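Local atomic coordinates of capsid protein (Bocavirus gorilla/GBoV1/2009, PDB entry 7LNK), a protein that assembles in sixty copies into the T=1 icosahedral shell of a parvovirus, which probably encloses and protects its single-stranded DNA genome. Residues 177-181 and 294-298; 166-170 and 181-185. All blocks are in the same frame, centred on the assembly; numbering follows the deposited sequence.

Overall arrangement
Both contacts rest on helix 179-186. Contact 1 (177-181 with 294-298) sets its first turn against a loop remote in sequence, and contact 2 (166-170 with 181-185) packs the following turn against the short helix 165-168. Their centres are about 6 Å apart, and Glu181 belongs to both, with its side chain running between the two partners. They also touch directly, Val296 CG2 lying 3.6 Å from Leu167 CA. The first is a surface contact with a polar framework, the second buried and largely apolar. The two centres lie about 34 and 30 Å from the centre of the chain, and both contacts reach a neighbouring subunit.

Contact 1 of 2, residues 177-181 and 294-298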
ATOM      1  N   GLY A 177      79.171  95.014 -19.952  1.00 33.74           N
ATOM      2  CA  GLY A 177      79.410  93.705 -20.518  1.00 33.74           C
ATOM      3  C   GLY A 177      78.904  93.587 -21.939  1.00 33.74           C
ATOM      4  O   GLY A 177      78.188  94.439 -22.460  1.00 33.74           O
ATOM      5  N   THR A 178      79.294  92.492 -22.580  1.00 31.38           N
ATOM      6  CA  THR A 178      78.847  92.250 -23.937  1.00 31.38           C
ATOM      7  C   THR A 178      77.405  91.759 -23.930  1.00 31.38           C
ATOM      8  O   THR A 178      76.799  91.537 -22.883  1.00 31.38           O
ATOM      9  CB  THR A 178      79.750  91.231 -24.628  1.00 31.55           C
ATOM     10  OG1 THR A 178      79.719  89.997 -23.905  1.00 31.55           O
ATOM     11  CG2 THR A 178      81.172  91.731 -24.666  1.00 31.55           C
ATOM     12  N   ALA A 179      76.858  91.565 -25.128  1.00 30.11           N
ATOM     13  CA  ALA A 179      75.485  91.093 -25.225  1.00 30.11           C
ATOM     14  C   ALA A 179      75.391  89.628 -24.836  1.00 30.11           C
ATOM     15  O   ALA A 179      74.367  89.179 -24.312  1.00 30.11           O
ATOM     16  CB  ALA A 179      74.953  91.311 -26.639  1.00 30.39           C
ATOM     17  N   THR A 180      76.456  88.869 -25.082  1.00 29.40           N
ATOM     18  CA  THR A 180      76.435  87.450 -24.764  1.00 29.40           C
ATOM     19  C   THR A 180      76.644  87.218 -23.277  1.00 29.40           C
ATOM     20  O   THR A 180      75.984  86.362 -22.679  1.00 29.40           O
ATOM     21  CB  THR A 180      77.494  86.721 -25.582  1.00 30.06           C
ATOM     22  OG1 THR A 180      77.214  86.899 -26.973  1.00 30.06           O
ATOM     23  CG2 THR A 180      77.487  85.242 -25.266  1.00 30.06           C
ATOM     24  N   GLU A 181      77.552  87.972 -22.657  1.00 29.03           N
ATOM     25  CA  GLU A 181      77.748  87.819 -21.222  1.00 29.03           C
ATOM     26  C   GLU A 181      76.511  88.234 -20.443  1.00 29.03           C
ATOM     27  O   GLU A 181      76.146  87.578 -19.463  1.00 29.03           O
ATOM     28  CB  GLU A 181      78.958  88.614 -20.747  1.00 32.12           C
ATOM     29  CG  GLU A 181      80.281  88.062 -21.201  1.00 32.12           C
ATOM     30  CD  GLU A 181      81.440  88.840 -20.646  1.00 32.12           C
ATOM     31  OE1 GLU A 181      81.212  89.945 -20.122  1.00 32.12           O
ATOM     32  OE2 GLU A 181      82.575  88.326 -20.682  1.00 32.12           O
ATOM     33  N   ASP A 294      80.728  82.011 -28.159  1.00 30.41           N
ATOM     34  CA  ASP A 294      81.154  83.133 -28.976  1.00 30.41           C
ATOM     35  C   ASP A 294      80.415  84.394 -28.553  1.00 30.41           C
ATOM     36  O   ASP A 294      79.194  84.390 -28.382  1.00 30.41           O
ATOM     37  CB  ASP A 294      80.908  82.834 -30.451  1.00 31.96           C
ATOM     38  CG  ASP A 294      81.400  83.934 -31.353  1.00 31.96           C
ATOM     39  OD1 ASP A 294      82.627  84.150 -31.406  1.00 31.96           O
ATOM     40  OD2 ASP A 294      80.566  84.581 -32.016  1.00 31.96           O
ATOM     41  N   GLY A 295      81.161  85.477 -28.379  1.00 31.24           N
ATOM     42  CA  GLY A 295      80.615  86.730 -27.928  1.00 31.24           C
ATOM     43  C   GLY A 295      80.961  87.083 -26.500  1.00 31.24           C
ATOM     44  O   GLY A 295      80.729  88.221 -26.082  1.00 31.24           O
ATOM     45  N   VAL A 296      81.493  86.133 -25.738  1.00 31.40           N
ATOM     46  CA  VAL A 296      81.966  86.428 -24.397  1.00 31.40           C
ATOM     47  C   VAL A 296      83.279  87.193 -24.496  1.00 31.40           C
ATOM     48  O   VAL A 296      83.972  87.151 -25.519  1.00 31.40           O
ATOM     49  CB  VAL A 296      82.131  85.120 -23.600  1.00 31.61           C
ATOM     50  CG1 VAL A 296      83.240  84.279 -24.193  1.00 31.61           C
ATOM     51  CG2 VAL A 296      82.389  85.390 -22.142  1.00 31.61           C
ATOM     52  N   TYR A 297      83.620  87.920 -23.440  1.00 32.39           N
ATOM     53  CA  TYR A 297      84.905  88.594 -23.352  1.00 32.39           C
ATOM     54  C   TYR A 297      85.746  87.908 -22.286  1.00 32.39           C
ATOM     55  O   TYR A 297      85.318  87.789 -21.134  1.00 32.39           O
ATOM     56  CB  TYR A 297      84.738  90.074 -23.025  1.00 33.41           C
ATOM     57  CG  TYR A 297      86.059  90.779 -22.890  1.00 33.41           C
ATOM     58  CD1 TYR A 297      86.775  91.158 -24.010  1.00 33.41           C
ATOM     59  CD2 TYR A 297      86.605  91.037 -21.648  1.00 33.41           C
ATOM     60  CE1 TYR A 297      87.986  91.789 -23.897  1.00 33.41           C
ATOM     61  CE2 TYR A 297      87.815  91.667 -21.525  1.00 33.41           C
ATOM     62  CZ  TYR A 297      88.502  92.042 -22.652  1.00 33.41           C
ATOM     63  OH  TYR A 297      89.716  92.674 -22.533  1.00 33.41           O
ATOM     64  N   ILE A 298      86.937  87.465 -22.665  1.00 32.68           N
ATOM     65  CA  ILE A 298      87.841  86.768 -21.764  1.00 32.68           C
ATOM     66  C   ILE A 298      89.128  87.568 -21.674  1.00 32.68           C
ATOM     67  O   ILE A 298      89.873  87.678 -22.654  1.00 32.68           O
ATOM     68  CB  ILE A 298      88.111  85.334 -22.231  1.00 32.12           C
ATOM     69  CG1 ILE A 298      86.835  84.508 -22.126  1.00 32.12           C
ATOM     70  CG2 ILE A 298      89.222  84.715 -21.421  1.00 32.12           C
ATOM     71  CD1 ILE A 298      86.941  83.180 -22.766  1.00 32.12           C
TER
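Thr178 OG1 donates to the carbonyl oxygen of Gly295, Gly295 O, at 3.0 Å, with a C=O...donor angle of 149° and the hydroxyl tilted somewhat from the carbonyl plane. The same Thr178 OG1 accepts from Glu181 N at 3.2 Å in a nearly straight bond (164° at the hydrogen), which makes Thr178 the N-cap of the helix that follows. One hydroxyl therefore caps the start of the helix and ties it to the loop. The first torsion of Thr178 places OG1 between the backbone N and the carbonyl carbon, within reach of both partners.

Two further backbone groups of the loop are met by residues of the helix's first turn. Tyr297 N donates to Glu181 OE2 at 3.0 Å, arriving from above the carboxylate plane, 54° out of it. Glu181 gets there by an extended chain beyond CG, and its second oxygen OE1 takes a weak bond from Asp171 N. Along the way the methylene run of Glu181 crosses Val296 at about a right angle, Glu181 CG lying 3.5 Å from Val296 CG2. Thr180 adds a weak bond from Thr180 OG1 to Asp294 O at 3.5 Å, while its CB lies against the carbonyl group of Gly295. Gly295 CA lies 3.5 Å from Thr180 OG1, so the loop backbone passes close to the helix here.

Thr180 also packs on Leu346 of a neighbouring subunit, and Asp294 on Pro344 of that same subunit. The contact thus joins the N-terminal end of helix 179-186 to the loop between strands 287-291 and 306-308.

Contact 2 of 2, residues 166-170 and 181-185; sequences ELADL and EKAIL
Glu181 lies along the backbone of helix 165-168, with its CA pointing a hydrogen at Leu167 O; in this CA-H...O contact Glu181 CA is 3.4 Å from Leu167 O, with a bent angle of 122° at the hydrogen. Its CB and CG pass beside the same carbonyl oxygen, so the aliphatic part of the glutamate lies against the backbone at Leu167. The carboxylate beyond it stands near Asp169. Asp169 OD1 is 3.5 Å from Glu181 OE2, the two planes being 63° apart, so two like charges stand close together. The nearby negative charges, to which Asp171 adds another, would probably tend to raise the pKa of one or more of these acids, while the hydrogen bond from Tyr297 N gives Glu181 OE2 a compensating donor.

Leu170 supplies the second large share of the buried surface. It is the first residue to leave helical backbone angles, with a positive phi of 55°, and its side chain meets Leu185 tip to tip: CD1 of Leu170 is 3.5 Å from CD1 of Leu185. Leu185 also places CD2 3.6 Å from Ala168 CB. Both leucines pack on Ile472 of a neighbouring subunit.

Leu167 extends the apolar seam on another flank, its CD2 lying 4.2 Å from Ile184 CD1 as the two chains cross obliquely. A different neighbouring subunit closes this side, with Met348 on Leu167 and Leu346 on Ile184.

Two short helices packed together between strands 153-160 and 199-201 are consistent with the long loop insertions that decorate the jelly-roll core of parvovirus capsid proteins, here reaching into subunit interfaces.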
ATOM      1  N   GLU A 166      83.832  84.040 -15.465  1.00 30.84           N
ATOM      2  CA  GLU A 166      84.457  84.845 -16.510  1.00 30.84           C
ATOM      3  C   GLU A 166      83.516  85.035 -17.692  1.00 30.84           C
ATOM      4  O   GLU A 166      83.639  86.004 -18.450  1.00 30.84           O
ATOM      5  CB  GLU A 166      85.770  84.207 -16.959  1.00 32.31           C
ATOM      6  CG  GLU A 166      86.550  85.033 -17.968  1.00 32.31           C
ATOM      7  CD  GLU A 166      87.068  86.341 -17.393  1.00 32.31           C
ATOM      8  OE1 GLU A 166      87.098  86.491 -16.157  1.00 32.31           O
ATOM      9  OE2 GLU A 166      87.429  87.238 -18.177  1.00 32.31           O
ATOM     10  N   LEU A 167      82.560  84.125 -17.855  1.00 29.98           N
ATOM     11  CA  LEU A 167      81.521  84.301 -18.858  1.00 29.98           C
ATOM     12  C   LEU A 167      80.469  85.302 -18.406  1.00 29.98           C
ATOM     13  O   LEU A 167      79.807  85.928 -19.235  1.00 29.98           O
ATOM     14  CB  LEU A 167      80.874  82.956 -19.168  1.00 29.28           C
ATOM     15  CG  LEU A 167      81.419  82.099 -20.303  1.00 29.28           C
ATOM     16  CD1 LEU A 167      82.857  81.714 -20.109  1.00 29.28           C
ATOM     17  CD2 LEU A 167      80.569  80.857 -20.361  1.00 29.28           C
ATOM     18  N   ALA A 168      80.244  85.407 -17.104  1.00 30.54           N
ATOM     19  CA  ALA A 168      79.232  86.298 -16.552  1.00 30.54           C
ATOM     20  C   ALA A 168      79.792  87.610 -16.016  1.00 30.54           C
ATOM     21  O   ALA A 168      79.043  88.412 -15.465  1.00 30.54           O
ATOM     22  CB  ALA A 168      78.454  85.593 -15.450  1.00 29.54           C
ATOM     23  N   ASP A 169      81.095  87.840 -16.111  1.00 31.32           N
ATOM     24  CA  ASP A 169      81.659  88.882 -15.262  1.00 31.32           C
ATOM     25  C   ASP A 169      81.500  90.292 -15.816  1.00 31.32           C
ATOM     26  O   ASP A 169      81.897  91.240 -15.133  1.00 31.32           O
ATOM     27  CB  ASP A 169      83.135  88.601 -14.971  1.00 32.37           C
ATOM     28  CG  ASP A 169      83.973  88.519 -16.214  1.00 32.37           C
ATOM     29  OD1 ASP A 169      83.415  88.542 -17.329  1.00 32.37           O
ATOM     30  OD2 ASP A 169      85.208  88.447 -16.073  1.00 32.37           O
ATOM     31  N   LEU A 170      80.922  90.463 -17.004  1.00 32.38           N
ATOM     32  CA  LEU A 170      80.643  91.791 -17.553  1.00 32.38           C
ATOM     33  C   LEU A 170      81.894  92.657 -17.600  1.00 32.38           C
ATOM     34  O   LEU A 170      81.911  93.803 -17.152  1.00 32.38           O
ATOM     35  CB  LEU A 170      79.522  92.483 -16.780  1.00 31.27           C
ATOM     36  CG  LEU A 170      78.069  92.082 -17.062  1.00 31.27           C
ATOM     37  CD1 LEU A 170      77.832  90.619 -17.357  1.00 31.27           C
ATOM     38  CD2 LEU A 170      77.139  92.619 -15.989  1.00 31.27           C
ATOM     39  N   GLU A 181      77.552  87.972 -22.657  1.00 29.03           N
ATOM     40  CA  GLU A 181      77.748  87.819 -21.222  1.00 29.03           C
ATOM     41  C   GLU A 181      76.511  88.234 -20.443  1.00 29.03           C
ATOM     42  O   GLU A 181      76.146  87.578 -19.463  1.00 29.03           O
ATOM     43  CB  GLU A 181      78.958  88.614 -20.747  1.00 32.12           C
ATOM     44  CG  GLU A 181      80.281  88.062 -21.201  1.00 32.12           C
ATOM     45  CD  GLU A 181      81.440  88.840 -20.646  1.00 32.12           C
ATOM     46  OE1 GLU A 181      81.212  89.945 -20.122  1.00 32.12           O
ATOM     47  OE2 GLU A 181      82.575  88.326 -20.682  1.00 32.12           O
ATOM     48  N   LYS A 182      75.861  89.322 -20.851  1.00 27.71           N
ATOM     49  CA  LYS A 182      74.638  89.728 -20.170  1.00 27.71           C
ATOM     50  C   LYS A 182      73.550  88.682 -20.333  1.00 27.71           C
ATOM     51  O   LYS A 182      72.785  88.428 -19.400  1.00 27.71           O
ATOM     52  CB  LYS A 182      74.168  91.084 -20.685  1.00 29.55           C
ATOM     53  CG  LYS A 182      75.042  92.229 -20.242  1.00 29.55           C
ATOM     54  CD  LYS A 182      74.415  93.561 -20.572  1.00 29.55           C
ATOM     55  CE  LYS A 182      74.333  93.759 -22.062  1.00 29.55           C
ATOM     56  NZ  LYS A 182      73.828  95.110 -22.401  1.00 29.55           N
ATOM     57  N   ALA A 183      73.477  88.054 -21.504  1.00 26.59           N
ATOM     58  CA  ALA A 183      72.490  87.007 -21.722  1.00 26.59           C
ATOM     59  C   ALA A 183      72.770  85.803 -20.839  1.00 26.59           C
ATOM     60  O   ALA A 183      71.859  85.052 -20.483  1.00 26.59           O
ATOM     61  CB  ALA A 183      72.476  86.604 -23.193  1.00 26.69           C
ATOM     62  N   ILE A 184      74.033  85.599 -20.476  1.00 26.17           N
ATOM     63  CA  ILE A 184      74.370  84.471 -19.619  1.00 26.17           C
ATOM     64  C   ILE A 184      74.043  84.785 -18.164  1.00 26.17           C
ATOM     65  O   ILE A 184      73.714  83.884 -17.388  1.00 26.17           O
ATOM     66  CB  ILE A 184      75.840  84.068 -19.828  1.00 26.72           C
ATOM     67  CG1 ILE A 184      76.029  83.558 -21.248  1.00 26.72           C
ATOM     68  CG2 ILE A 184      76.235  82.947 -18.915  1.00 26.72           C
ATOM     69  CD1 ILE A 184      77.462  83.334 -21.620  1.00 26.72           C
ATOM     70  N   LEU A 185      74.103  86.060 -17.764  1.00 25.36           N
ATOM     71  CA  LEU A 185      73.560  86.415 -16.453  1.00 25.36           C
ATOM     72  C   LEU A 185      72.046  86.448 -16.449  1.00 25.36           C
ATOM     73  O   LEU A 185      71.422  85.957 -15.504  1.00 25.36           O
ATOM     74  CB  LEU A 185      74.074  87.754 -15.943  1.00 26.69           C
ATOM     75  CG  LEU A 185      75.458  87.881 -15.353  1.00 26.69           C
ATOM     76  CD1 LEU A 185      75.658  89.313 -15.006  1.00 26.69           C
ATOM     77  CD2 LEU A 185      75.491  87.050 -14.098  1.00 26.69           C
TER